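Long-range contact in alpha-rhamnosidase (Dictyoglomus thermophilum, PDB 6I60), which probably hydrolyses terminal non-reducing alpha-L-rhamnose residues from alpha-L-rhamnosides: residues Leu490-Thr495 with Tyr527-Asn532. Sequence-based numbering, arbitrary orientation.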
ATOM      1  N   LEU A 490       2.416  -1.511   5.564  1.00 51.70           N
ATOM      2  CA  LEU A 490       2.391  -2.064   4.210  1.00 48.73           C
ATOM      3  C   LEU A 490       3.284  -3.302   4.210  1.00 49.55           C
ATOM      4  O   LEU A 490       4.490  -3.208   3.965  1.00 54.45           O
ATOM      5  CB  LEU A 490       2.846  -1.031   3.182  1.00 51.32           C
ATOM      6  CG  LEU A 490       1.876   0.114   2.873  1.00 50.53           C
ATOM      7  CD1 LEU A 490       2.449   1.035   1.807  1.00 49.24           C
ATOM      8  CD2 LEU A 490       0.514  -0.417   2.449  1.00 45.20           C
ATOM      9  N   MET A 491       2.693  -4.457   4.491  1.00 49.45           N
ATOM     10  CA  MET A 491       3.401  -5.737   4.511  1.00 55.17           C
ATOM     11  C   MET A 491       2.688  -6.699   3.564  1.00 54.74           C
ATOM     12  O   MET A 491       2.104  -7.693   4.005  1.00 58.78           O
ATOM     13  CB  MET A 491       3.469  -6.299   5.937  1.00 54.59           C
ATOM     14  CG  MET A 491       4.224  -5.419   6.912  1.00 63.88           C
ATOM     15  SD  MET A 491       5.960  -5.264   6.461  1.00 57.69           S
ATOM     16  CE  MET A 491       6.379  -6.978   6.186  1.00 51.38           C
ATOM     17  N   SER A 492       2.720  -6.381   2.266  1.00 54.37           N
ATOM     18  CA  SER A 492       1.996  -7.103   1.221  1.00 54.90           C
ATOM     19  C   SER A 492       0.486  -6.943   1.380  1.00 50.53           C
ATOM     20  O   SER A 492      -0.271  -7.175   0.433  1.00 54.11           O
ATOM     21  CB  SER A 492       2.385  -8.587   1.202  1.00 59.79           C
ATOM     22  OG  SER A 492       1.659  -9.321   2.172  1.00 60.18           O
ATOM     23  N   ILE A 493       0.045  -6.547   2.572  1.00 53.42           N
ATOM     24  CA  ILE A 493      -1.355  -6.199   2.820  1.00 58.62           C
ATOM     25  C   ILE A 493      -1.409  -4.959   3.693  1.00 60.21           C
ATOM     26  O   ILE A 493      -0.546  -4.735   4.552  1.00 58.51           O
ATOM     27  CB  ILE A 493      -2.126  -7.347   3.508  1.00 58.94           C
ATOM     28  CG1 ILE A 493      -1.391  -7.806   4.771  1.00 56.55           C
ATOM     29  CG2 ILE A 493      -2.339  -8.509   2.546  1.00 57.01           C
ATOM     30  CD1 ILE A 493      -2.248  -8.618   5.718  1.00 58.96           C
ATOM     31  N   PRO A 494      -2.418  -4.115   3.477  1.00 60.72           N
ATOM     32  CA  PRO A 494      -2.589  -2.935   4.341  1.00 52.02           C
ATOM     33  C   PRO A 494      -3.042  -3.355   5.731  1.00 49.42           C
ATOM     34  O   PRO A 494      -4.137  -3.896   5.903  1.00 54.32           O
ATOM     35  CB  PRO A 494      -3.661  -2.114   3.615  1.00 57.28           C
ATOM     36  CG  PRO A 494      -4.403  -3.105   2.782  1.00 53.02           C
ATOM     37  CD  PRO A 494      -3.408  -4.158   2.387  1.00 56.46           C
ATOM     38  N   THR A 495      -2.197  -3.104   6.724  1.00 50.44           N
ATOM     39  CA  THR A 495      -2.460  -3.518   8.095  1.00 57.86           C
ATOM     40  C   THR A 495      -2.897  -2.336   8.957  1.00 52.00           C
ATOM     41  O   THR A 495      -2.735  -1.168   8.593  1.00 46.53           O
ATOM     42  CB  THR A 495      -1.223  -4.183   8.707  1.00 55.14           C
ATOM     43  OG1 THR A 495      -0.204  -3.200   8.933  1.00 48.53           O
ATOM     44  CG2 THR A 495      -0.687  -5.260   7.779  1.00 49.70           C
ATOM     45  N   TYR A 527      -2.541  -2.280  -4.707  1.00 48.63           N
ATOM     46  CA  TYR A 527      -3.983  -2.386  -4.522  1.00 52.82           C
ATOM     47  C   TYR A 527      -4.602  -3.417  -5.455  1.00 50.62           C
ATOM     48  O   TYR A 527      -5.612  -4.037  -5.105  1.00 48.29           O
ATOM     49  CB  TYR A 527      -4.636  -1.018  -4.717  1.00 47.71           C
ATOM     50  CG  TYR A 527      -4.471  -0.112  -3.520  1.00 46.45           C
ATOM     51  CD1 TYR A 527      -4.506  -0.625  -2.230  1.00 40.16           C
ATOM     52  CD2 TYR A 527      -4.274   1.253  -3.677  1.00 54.48           C
ATOM     53  CE1 TYR A 527      -4.353   0.195  -1.132  1.00 51.06           C
ATOM     54  CE2 TYR A 527      -4.120   2.083  -2.583  1.00 49.84           C
ATOM     55  CZ  TYR A 527      -4.160   1.548  -1.314  1.00 52.34           C
ATOM     56  OH  TYR A 527      -4.007   2.368  -0.220  1.00 52.18           O
ATOM     57  N   ARG A 528      -4.016  -3.616  -6.639  1.00 49.09           N
ATOM     58  CA  ARG A 528      -4.513  -4.649  -7.540  1.00 42.71           C
ATOM     59  C   ARG A 528      -4.381  -6.029  -6.910  1.00 49.58           C
ATOM     60  O   ARG A 528      -5.268  -6.879  -7.062  1.00 49.95           O
ATOM     61  CB  ARG A 528      -3.765  -4.588  -8.870  1.00 45.33           C
ATOM     62  CG  ARG A 528      -4.345  -3.596  -9.863  1.00 44.39           C
ATOM     63  CD  ARG A 528      -3.440  -3.443 -11.074  1.00 51.87           C
ATOM     64  NE  ARG A 528      -4.040  -4.002 -12.282  1.00 61.45           N
ATOM     65  CZ  ARG A 528      -3.501  -4.984 -12.999  1.00 60.49           C
ATOM     66  NH1 ARG A 528      -2.345  -5.522 -12.631  1.00 51.14           N
ATOM     67  NH2 ARG A 528      -4.119  -5.428 -14.085  1.00 64.70           N
ATOM     68  N   LYS A 529      -3.281  -6.270  -6.194  1.00 53.42           N
ATOM     69  CA  LYS A 529      -3.127  -7.526  -5.471  1.00 47.86           C
ATOM     70  C   LYS A 529      -4.104  -7.613  -4.306  1.00 51.71           C
ATOM     71  O   LYS A 529      -4.670  -8.680  -4.043  1.00 55.97           O
ATOM     72  CB  LYS A 529      -1.686  -7.672  -4.979  1.00 47.55           C
ATOM     73  CG  LYS A 529      -1.429  -8.923  -4.155  1.00 46.64           C
ATOM     74  CD  LYS A 529      -1.149  -8.576  -2.707  1.00 51.50           C
ATOM     75  CE  LYS A 529      -0.744  -9.804  -1.911  1.00 59.92           C
ATOM     76  NZ  LYS A 529      -1.360  -9.805  -0.555  1.00 61.27           N
ATOM     77  N   TYR A 530      -4.315  -6.501  -3.596  1.00 53.37           N
ATOM     78  CA  TYR A 530      -5.231  -6.517  -2.461  1.00 51.84           C
ATOM     79  C   TYR A 530      -6.679  -6.627  -2.921  1.00 53.17           C
ATOM     80  O   TYR A 530      -7.502  -7.265  -2.252  1.00 46.42           O
ATOM     81  CB  TYR A 530      -5.035  -5.267  -1.603  1.00 45.55           C
ATOM     82  CG  TYR A 530      -5.790  -5.314  -0.294  1.00 48.81           C
ATOM     83  CD1 TYR A 530      -5.607  -6.365   0.598  1.00 54.32           C
ATOM     84  CD2 TYR A 530      -6.691  -4.313   0.048  1.00 43.69           C
ATOM     85  CE1 TYR A 530      -6.298  -6.414   1.798  1.00 52.53           C
ATOM     86  CE2 TYR A 530      -7.386  -4.355   1.247  1.00 51.23           C
ATOM     87  CZ  TYR A 530      -7.186  -5.407   2.118  1.00 52.82           C
ATOM     88  OH  TYR A 530      -7.875  -5.453   3.309  1.00 49.55           O
ATOM     89  N   LEU A 531      -7.010  -6.002  -4.054  1.00 51.65           N
ATOM     90  CA  LEU A 531      -8.352  -6.146  -4.608  1.00 54.49           C
ATOM     91  C   LEU A 531      -8.649  -7.596  -4.958  1.00 53.00           C
ATOM     92  O   LEU A 531      -9.798  -8.041  -4.842  1.00 47.57           O
ATOM     93  CB  LEU A 531      -8.513  -5.253  -5.838  1.00 50.14           C
ATOM     94  CG  LEU A 531      -8.944  -3.812  -5.563  1.00 48.86           C
ATOM     95  CD1 LEU A 531      -9.107  -3.039  -6.863  1.00 46.40           C
ATOM     96  CD2 LEU A 531     -10.230  -3.791  -4.751  1.00 48.92           C
ATOM     97  N   ASN A 532      -7.633  -8.345  -5.383  1.00 50.84           N
ATOM     98  CA  ASN A 532      -7.816  -9.776  -5.593  1.00 54.31           C
ATOM     99  C   ASN A 532      -8.061 -10.493  -4.272  1.00 54.87           C
ATOM    100  O   ASN A 532      -8.853 -11.440  -4.214  1.00 60.42           O
ATOM    101  CB  ASN A 532      -6.598 -10.365  -6.305  1.00 51.09           C
ATOM    102  CG  ASN A 532      -6.582 -10.055  -7.787  1.00 49.58           C
ATOM    103  OD1 ASN A 532      -7.622  -9.795  -8.393  1.00 54.03           O
ATOM    104  ND2 ASN A 532      -5.396 -10.080  -8.381  1.00 44.89           N
TER
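Lys529 and Tyr530, consecutive residues of helix 524-535, meet residues Ser492 to Pro494 of segment 490-495 by two different chemistries, one polar and one aromatic, and so illustrate how neighbouring helix residues can meet an irregular segment by different means. Lys529 comes first. Its CG stands anti to the backbone N (chi1 177°), and bends further out, at chi2 and chi4, bring the ammonium group to the loop. There NZ donates a hydrogen bond to Ser492 O, 3.0 Å away. NZ approaches from above the carbonyl plane, 50° out of it, and so does not lie on a lone pair. The methyl CG2 of Ile493 lies 3.5 Å from the same NZ. NZ has its strongest polar partner in Asp533, one turn further along the helix, through a salt bridge, and it also donates a hydrogen bond to Gln220 O.

Tyr530 follows, its CB pointing toward the loop and its ring reaching Pro494. Pro494 CG rests over one face, 3.6 Å from the ring centroid and only 12° off the normal, in a CH-pi contact. Its neighbour CD lies over the same ring, 3.6 Å from Tyr530 CD1. The phenol OH makes weak hydrogen bonds to Gly505 O and Ile548 O.

Within the six-hairpin glycosidase domain, this buried contact joins the loop that follows helix 473-488 to helix 524-535. Its chemistry implies a division of labour: the lysine meets a buried carbonyl while its charge is probably balanced by Asp533, and the tyrosine offers its pi face to the C-H groups of the proline ring.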